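Long-range contacts in protein phosphatase 2C (Toxoplasma gondii, PDB 3D8K), which probably removes phosphate from phosphoserine and phosphothreonine residues of proteins as a manganese-dependent phosphatase of the PP2C family: residues E84-F89 and A250-T255; T191-S196 and M226-G231. One frame throughout, in Å; residues are numbered along the deposited sequence.

Interaction 1 (E84-F89 and A250-T255)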
ATOM      1  N   GLU C  84     -23.644  14.424 -14.222  1.00 29.86           N
ATOM      2  CA  GLU C  84     -23.099  13.087 -14.019  1.00 28.64           C
ATOM      3  C   GLU C  84     -24.005  12.191 -13.170  1.00 26.68           C
ATOM      4  O   GLU C  84     -24.084  10.993 -13.410  1.00 26.50           O
ATOM      5  CB  GLU C  84     -21.715  13.181 -13.385  1.00 29.51           C
ATOM      6  CG  GLU C  84     -20.756  12.127 -13.894  1.00 35.05           C
ATOM      7  CD  GLU C  84     -20.486  12.266 -15.383  1.00 36.88           C
ATOM      8  OE1 GLU C  84     -19.971  13.323 -15.803  1.00 38.18           O
ATOM      9  OE2 GLU C  84     -20.792  11.319 -16.135  1.00 38.32           O
ATOM     10  N   ILE C  85     -24.688  12.770 -12.189  1.00 24.30           N
ATOM     11  CA  ILE C  85     -25.569  11.998 -11.322  1.00 23.74           C
ATOM     12  C   ILE C  85     -26.856  11.595 -12.045  1.00 24.32           C
ATOM     13  O   ILE C  85     -27.401  10.510 -11.818  1.00 24.11           O
ATOM     14  CB  ILE C  85     -25.937  12.799 -10.048  1.00 22.87           C
ATOM     15  CG1 ILE C  85     -24.680  13.089  -9.222  1.00 23.49           C
ATOM     16  CG2 ILE C  85     -26.910  12.013  -9.197  1.00 20.74           C
ATOM     17  CD1 ILE C  85     -24.919  14.007  -8.013  1.00 21.10           C
ATOM     18  N   THR C  86     -27.342  12.479 -12.911  1.00 23.02           N
ATOM     19  CA  THR C  86     -28.560  12.227 -13.668  1.00 22.94           C
ATOM     20  C   THR C  86     -28.348  11.113 -14.691  1.00 22.89           C
ATOM     21  O   THR C  86     -29.214  10.264 -14.896  1.00 21.75           O
ATOM     22  CB  THR C  86     -29.016  13.505 -14.402  1.00 22.23           C
ATOM     23  OG1 THR C  86     -29.500  14.453 -13.445  1.00 23.39           O
ATOM     24  CG2 THR C  86     -30.107  13.196 -15.400  1.00 20.50           C
ATOM     25  N   ARG C  87     -27.179  11.128 -15.318  1.00 23.58           N
ATOM     26  CA  ARG C  87     -26.823  10.155 -16.342  1.00 24.52           C
ATOM     27  C   ARG C  87     -26.785   8.735 -15.813  1.00 25.27           C
ATOM     28  O   ARG C  87     -27.191   7.799 -16.495  1.00 25.87           O
ATOM     29  CB  ARG C  87     -25.468  10.514 -16.934  1.00 23.72           C
ATOM     30  CG  ARG C  87     -24.972   9.535 -17.955  1.00 23.94           C
ATOM     31  CD  ARG C  87     -23.520   9.804 -18.292  1.00 25.78           C
ATOM     32  NE  ARG C  87     -23.351  11.058 -19.012  1.00 26.83           N
ATOM     33  CZ  ARG C  87     -23.797  11.269 -20.241  1.00 28.28           C
ATOM     34  NH1 ARG C  87     -24.443  10.304 -20.883  1.00 27.32           N
ATOM     35  NH2 ARG C  87     -23.589  12.442 -20.827  1.00 29.90           N
ATOM     36  N   GLN C  88     -26.303   8.575 -14.590  1.00 26.38           N
ATOM     37  CA  GLN C  88     -26.210   7.254 -13.992  1.00 27.04           C
ATOM     38  C   GLN C  88     -27.608   6.752 -13.630  1.00 27.69           C
ATOM     39  O   GLN C  88     -27.893   5.550 -13.710  1.00 27.30           O
ATOM     40  CB  GLN C  88     -25.313   7.315 -12.759  1.00 25.89           C
ATOM     41  CG  GLN C  88     -24.294   6.195 -12.683  1.00 25.68           C
ATOM     42  CD  GLN C  88     -23.512   6.010 -13.976  1.00 24.42           C
ATOM     43  OE1 GLN C  88     -22.997   6.967 -14.554  1.00 25.01           O
ATOM     44  NE2 GLN C  88     -23.407   4.769 -14.423  1.00 24.00           N
ATOM     45  N   PHE C  89     -28.476   7.677 -13.232  1.00 28.05           N
ATOM     46  CA  PHE C  89     -29.839   7.305 -12.890  1.00 28.45           C
ATOM     47  C   PHE C  89     -30.457   6.696 -14.133  1.00 28.20           C
ATOM     48  O   PHE C  89     -31.259   5.771 -14.043  1.00 27.78           O
ATOM     49  CB  PHE C  89     -30.651   8.526 -12.462  1.00 28.70           C
ATOM     50  CG  PHE C  89     -30.686   8.740 -10.985  1.00 30.07           C
ATOM     51  CD1 PHE C  89     -29.535   9.116 -10.292  1.00 30.35           C
ATOM     52  CD2 PHE C  89     -31.870   8.531 -10.268  1.00 30.71           C
ATOM     53  CE1 PHE C  89     -29.553   9.278  -8.900  1.00 30.76           C
ATOM     54  CE2 PHE C  89     -31.904   8.691  -8.875  1.00 30.59           C
ATOM     55  CZ  PHE C  89     -30.739   9.065  -8.190  1.00 30.08           C
ATOM     56  N   ALA C 250     -37.687   9.119 -13.975  1.00 24.05           N
ATOM     57  CA  ALA C 250     -36.623   8.496 -13.191  1.00 22.44           C
ATOM     58  C   ALA C 250     -35.457   9.497 -13.221  1.00 20.94           C
ATOM     59  O   ALA C 250     -34.309   9.170 -12.928  1.00 19.09           O
ATOM     60  CB  ALA C 250     -36.213   7.164 -13.791  1.00 19.82           C
ATOM     61  N   VAL C 251     -35.783  10.723 -13.610  1.00 20.20           N
ATOM     62  CA  VAL C 251     -34.814  11.804 -13.646  1.00 21.98           C
ATOM     63  C   VAL C 251     -34.919  12.461 -12.271  1.00 23.01           C
ATOM     64  O   VAL C 251     -35.933  13.104 -11.946  1.00 23.04           O
ATOM     65  CB  VAL C 251     -35.162  12.853 -14.706  1.00 20.83           C
ATOM     66  CG1 VAL C 251     -34.015  13.829 -14.839  1.00 19.26           C
ATOM     67  CG2 VAL C 251     -35.483  12.182 -16.019  1.00 19.22           C
ATOM     68  N   PRO C 252     -33.873  12.309 -11.449  1.00 22.63           N
ATOM     69  CA  PRO C 252     -33.845  12.875 -10.107  1.00 22.93           C
ATOM     70  C   PRO C 252     -33.715  14.378 -10.034  1.00 23.71           C
ATOM     71  O   PRO C 252     -33.261  15.039 -10.972  1.00 23.41           O
ATOM     72  CB  PRO C 252     -32.649  12.188  -9.481  1.00 21.75           C
ATOM     73  CG  PRO C 252     -31.695  12.172 -10.615  1.00 22.36           C
ATOM     74  CD  PRO C 252     -32.570  11.698 -11.768  1.00 23.73           C
ATOM     75  N   ASP C 253     -34.144  14.888  -8.885  1.00 26.51           N
ATOM     76  CA  ASP C 253     -34.079  16.297  -8.530  1.00 27.61           C
ATOM     77  C   ASP C 253     -32.751  16.378  -7.787  1.00 25.01           C
ATOM     78  O   ASP C 253     -32.610  15.820  -6.712  1.00 25.57           O
ATOM     79  CB  ASP C 253     -35.260  16.640  -7.610  1.00 32.93           C
ATOM     80  CG  ASP C 253     -34.998  17.850  -6.729  1.00 39.61           C
ATOM     81  OD1 ASP C 253     -34.483  18.860  -7.263  1.00 43.45           O
ATOM     82  OD2 ASP C 253     -35.323  17.796  -5.508  1.00 41.01           O
ATOM     83  N   VAL C 254     -31.765  17.032  -8.386  1.00 23.06           N
ATOM     84  CA  VAL C 254     -30.454  17.156  -7.770  1.00 23.33           C
ATOM     85  C   VAL C 254     -30.185  18.548  -7.193  1.00 23.94           C
ATOM     86  O   VAL C 254     -30.143  19.531  -7.925  1.00 24.73           O
ATOM     87  CB  VAL C 254     -29.344  16.842  -8.783  1.00 23.74           C
ATOM     88  CG1 VAL C 254     -27.982  16.914  -8.102  1.00 22.60           C
ATOM     89  CG2 VAL C 254     -29.566  15.464  -9.388  1.00 25.44           C
ATOM     90  N   THR C 255     -29.984  18.624  -5.884  1.00 24.30           N
ATOM     91  CA  THR C 255     -29.715  19.896  -5.221  1.00 25.03           C
ATOM     92  C   THR C 255     -28.342  19.874  -4.560  1.00 25.14           C
ATOM     93  O   THR C 255     -27.792  18.799  -4.303  1.00 25.19           O
ATOM     94  CB  THR C 255     -30.777  20.193  -4.138  1.00 26.40           C
ATOM     95  OG1 THR C 255     -30.866  19.085  -3.229  1.00 28.70           O
ATOM     96  CG2 THR C 255     -32.135  20.428  -4.767  1.00 25.62           C
TER
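Phe89 and Pro252 form the centre of a helix-on-sheet contact in the PP2C sandwich: helix 82-97 packs on the six-stranded antiparallel sheet, and 250-255 leads into one of its two edge strands, 253-259. Their interaction is a CH-pi contact. Pro252 CG stands over the middle of the Phe89 ring, 3.6 Å from the centroid and 10° off the ring normal. Pro252 CB sits over CE2, whereas CD overhangs the rim beyond the CG-CD2 bond, 3.6 Å from Phe89 CD2. The carbonyl of Ala250 approaches obliquely, its O 3.7 Å from Phe89 CD2.

Aliphatic contacts flank this pair. One helical turn back, Ile85 CD1 reaches Val254 CG1 at 4.2 Å, while its side chain also rests on Ala171 and Phe111 of neighbouring strands. Thr86 touches 250-255 with both branches, CG2 on Val251 and OG1 near Val254. Its methyl CG2, anti to the backbone N (OG1 chi1 -70°), packs against Val251 CG1 at 4.0 Å.

Polar contacts mostly point away from this interface: Asp253 turns to Ser172 of the adjoining strand, and Glu84 forms a salt bridge with Arg156 of a second subunit. The Thr86 hydroxyl is weakly hydrogen-bonded to Glu82 O within the helix, and its OG1 lies 4.2 Å from Val254 CG2.

Interaction 2 (T191-S196 and M226-G231)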
ATOM      1  N   THR C 191     -37.577  18.192  -2.472  1.00 27.84           N
ATOM      2  CA  THR C 191     -39.015  18.383  -2.567  1.00 28.13           C
ATOM      3  C   THR C 191     -39.616  17.024  -2.940  1.00 29.07           C
ATOM      4  O   THR C 191     -39.233  16.425  -3.949  1.00 29.86           O
ATOM      5  CB  THR C 191     -39.355  19.395  -3.667  1.00 27.64           C
ATOM      6  OG1 THR C 191     -38.280  20.326  -3.795  1.00 27.00           O
ATOM      7  CG2 THR C 191     -40.630  20.155  -3.321  1.00 29.20           C
ATOM      8  N   PRO C 192     -40.560  16.515  -2.132  1.00 28.07           N
ATOM      9  CA  PRO C 192     -41.152  15.214  -2.459  1.00 27.04           C
ATOM     10  C   PRO C 192     -41.935  15.208  -3.779  1.00 26.58           C
ATOM     11  O   PRO C 192     -42.555  16.210  -4.165  1.00 26.09           O
ATOM     12  CB  PRO C 192     -42.023  14.918  -1.237  1.00 26.50           C
ATOM     13  CG  PRO C 192     -42.454  16.288  -0.795  1.00 27.14           C
ATOM     14  CD  PRO C 192     -41.194  17.109  -0.942  1.00 27.31           C
ATOM     15  N   HIS C 193     -41.886  14.070  -4.469  1.00 25.24           N
ATOM     16  CA  HIS C 193     -42.574  13.887  -5.750  1.00 22.97           C
ATOM     17  C   HIS C 193     -43.937  13.237  -5.551  1.00 22.68           C
ATOM     18  O   HIS C 193     -44.096  12.040  -5.732  1.00 22.11           O
ATOM     19  CB  HIS C 193     -41.715  13.025  -6.663  1.00 19.34           C
ATOM     20  CG  HIS C 193     -40.409  13.651  -7.016  1.00 17.66           C
ATOM     21  ND1 HIS C 193     -39.209  12.996  -6.872  1.00 18.70           N
ATOM     22  CD2 HIS C 193     -40.113  14.871  -7.525  1.00 19.20           C
ATOM     23  CE1 HIS C 193     -38.228  13.784  -7.280  1.00 18.45           C
ATOM     24  NE2 HIS C 193     -38.751  14.928  -7.682  1.00 14.58           N
ATOM     25  N   THR C 194     -44.921  14.047  -5.192  1.00 24.40           N
ATOM     26  CA  THR C 194     -46.267  13.554  -4.933  1.00 26.51           C
ATOM     27  C   THR C 194     -47.273  14.429  -5.659  1.00 27.25           C
ATOM     28  O   THR C 194     -46.898  15.443  -6.253  1.00 27.78           O
ATOM     29  CB  THR C 194     -46.567  13.607  -3.420  1.00 28.22           C
ATOM     30  OG1 THR C 194     -47.183  14.857  -3.080  1.00 27.77           O
ATOM     31  CG2 THR C 194     -45.266  13.500  -2.634  1.00 28.78           C
ATOM     32  N   ALA C 195     -48.549  14.061  -5.605  1.00 27.44           N
ATOM     33  CA  ALA C 195     -49.566  14.865  -6.281  1.00 29.50           C
ATOM     34  C   ALA C 195     -49.649  16.265  -5.668  1.00 29.98           C
ATOM     35  O   ALA C 195     -50.171  17.199  -6.285  1.00 29.04           O
ATOM     36  CB  ALA C 195     -50.927  14.180  -6.208  1.00 30.92           C
ATOM     37  N   SER C 196     -49.130  16.397  -4.451  1.00 30.83           N
ATOM     38  CA  SER C 196     -49.140  17.670  -3.748  1.00 30.52           C
ATOM     39  C   SER C 196     -48.250  18.671  -4.452  1.00 31.38           C
ATOM     40  O   SER C 196     -48.466  19.873  -4.344  1.00 32.95           O
ATOM     41  CB  SER C 196     -48.660  17.500  -2.305  1.00 29.06           C
ATOM     42  OG  SER C 196     -49.642  16.878  -1.499  1.00 26.54           O
HETATM   43  N   MSE C 226     -46.267   7.727  -6.074  1.00 22.04           N
HETATM   44  CA  MSE C 226     -45.476   8.939  -6.299  1.00 23.89           C
HETATM   45  C   MSE C 226     -45.353   9.303  -7.789  1.00 22.96           C
HETATM   46  O   MSE C 226     -45.818   8.562  -8.648  1.00 24.59           O
HETATM   47  CB  MSE C 226     -44.097   8.755  -5.671  1.00 26.20           C
HETATM   48  CG  MSE C 226     -43.430   7.492  -6.118  1.00 31.09           C
HETATM   49 SE   MSE C 226     -41.890   7.027  -4.990  1.00 38.47          SE
HETATM   50  CE  MSE C 226     -42.981   6.254  -3.535  1.00 31.60           C
ATOM     51  N   THR C 227     -44.738  10.443  -8.098  1.00 19.58           N
ATOM     52  CA  THR C 227     -44.625  10.858  -9.490  1.00 16.79           C
ATOM     53  C   THR C 227     -43.246  10.557 -10.081  1.00 17.52           C
ATOM     54  O   THR C 227     -43.014  10.703 -11.283  1.00 14.71           O
ATOM     55  CB  THR C 227     -44.956  12.358  -9.627  1.00 15.82           C
ATOM     56  OG1 THR C 227     -44.064  13.116  -8.813  1.00 13.12           O
ATOM     57  CG2 THR C 227     -46.388  12.639  -9.167  1.00 14.53           C
ATOM     58  N   ARG C 228     -42.330  10.125  -9.223  1.00 17.33           N
ATOM     59  CA  ARG C 228     -40.984   9.793  -9.660  1.00 16.96           C
ATOM     60  C   ARG C 228     -40.488   8.550  -8.952  1.00 17.30           C
ATOM     61  O   ARG C 228     -40.632   8.411  -7.733  1.00 17.14           O
ATOM     62  CB  ARG C 228     -40.046  10.969  -9.424  1.00 16.89           C
ATOM     63  CG  ARG C 228     -40.328  12.118 -10.378  1.00 17.30           C
ATOM     64  CD  ARG C 228     -39.323  13.216 -10.222  1.00 19.62           C
ATOM     65  NE  ARG C 228     -39.488  14.264 -11.217  1.00 23.63           N
ATOM     66  CZ  ARG C 228     -38.728  15.353 -11.288  1.00 26.52           C
ATOM     67  NH1 ARG C 228     -37.752  15.544 -10.415  1.00 27.67           N
ATOM     68  NH2 ARG C 228     -38.933  16.243 -12.249  1.00 30.14           N
ATOM     69  N   ALA C 229     -39.929   7.628  -9.729  1.00 17.57           N
ATOM     70  CA  ALA C 229     -39.442   6.382  -9.163  1.00 18.60           C
ATOM     71  C   ALA C 229     -38.627   5.571 -10.166  1.00 19.47           C
ATOM     72  O   ALA C 229     -38.501   5.966 -11.324  1.00 20.37           O
ATOM     73  CB  ALA C 229     -40.628   5.567  -8.652  1.00 16.22           C
ATOM     74  N   PHE C 230     -38.083   4.438  -9.709  1.00 20.79           N
ATOM     75  CA  PHE C 230     -37.277   3.551 -10.552  1.00 20.79           C
ATOM     76  C   PHE C 230     -38.034   2.438 -11.284  1.00 21.66           C
ATOM     77  O   PHE C 230     -37.717   2.141 -12.432  1.00 24.13           O
ATOM     78  CB  PHE C 230     -36.137   2.921  -9.748  1.00 16.20           C
ATOM     79  CG  PHE C 230     -34.874   3.726  -9.760  1.00 14.64           C
ATOM     80  CD1 PHE C 230     -34.408   4.329  -8.594  1.00 12.38           C
ATOM     81  CD2 PHE C 230     -34.137   3.871 -10.932  1.00 12.95           C
ATOM     82  CE1 PHE C 230     -33.238   5.058  -8.590  1.00  8.74           C
ATOM     83  CE2 PHE C 230     -32.959   4.603 -10.939  1.00 12.03           C
ATOM     84  CZ  PHE C 230     -32.507   5.198  -9.757  1.00 11.72           C
ATOM     85  N   GLY C 231     -39.009   1.803 -10.651  1.00 20.52           N
ATOM     86  CA  GLY C 231     -39.726   0.759 -11.373  1.00 21.16           C
ATOM     87  C   GLY C 231     -40.841   1.274 -12.289  1.00 20.82           C
ATOM     88  O   GLY C 231     -40.596   2.052 -13.234  1.00 18.45           O
TER
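His193 and Arg228 meet because both turn their CG anti to their own carbonyl carbon (chi1 -63° and -71°), which starts the imidazole and the arginine stem toward each other across two loops of the PP2C fold. The Thr-Arg-Ala-Phe-Gly run in 226-231 resembles the Ser-Arg-Ala-x-Gly-Asp motif of the family; 191-196 leads from strand 185-188 to helix 198-206.

From CG to NE the Arg228 chain is extended and crosses the imidazole obliquely. CD is placed over the ring centre, closer than a C-H can sit, so the detail of this CH-pi approach is doubtful. CB lies nearer ND1, whereas NH1 ends 3.0 Å from His193 NE2, the guanidinium and imidazole planes being 48° apart. On the opposite face, the carbonyl O of Thr191 lies 4.0 Å above the plane, displaced toward the rim. Gly174 N is hydrogen-bonded to ND1, which helps to set the ring's rotation. Arg228 also has a long, weak ion pair with Glu200.

Between the backbones, Thr227 N donates to His193 O at 2.9 Å in a nearly straight bond, the donor standing above the carbonyl plane. Met226, present as selenomethionine, sets its CB 3.3 Å from the same oxygen, while its selenium end leads away. The Thr227 hydroxyl is hydrogen-bonded to Glu200 of helix 198-206, tying this junction to the helix.

Beyond it the first loop turns back: Thr194 OG1 accepts from Ser196 N at 2.8 Å in an ST turn. Thr227 CG2 lies 4.0 Å from the carbonyl carbon of Thr194.

Interactions 1 and 2 are adjoining parts of one packed region, their centres about 14 Å apart. Phe89 joins them: Phe230 lies on the side of Phe89 opposite Pro252, displaced past the CD2/CE2 rim, its CZ 3.4 Å from Phe89 CD2, with the ring planes inclined by about 20°. Beside this ring pair, Ala250 CB lies 3.6 Å from Ala229 O, and Val251 O is 3.4 Å from Arg228 NH1. Thus 226-231 touches both 191-196 and the approach to the edge strand. Ala229 also packs on Phe57, which belongs to an Asp-Gly-Phe-Gln-Gly sequence probably equivalent to the Asp-Gly-His-Gly-Gly metal-site motif of PP2C phosphatases, so this side of the pair probably faces the catalytic region.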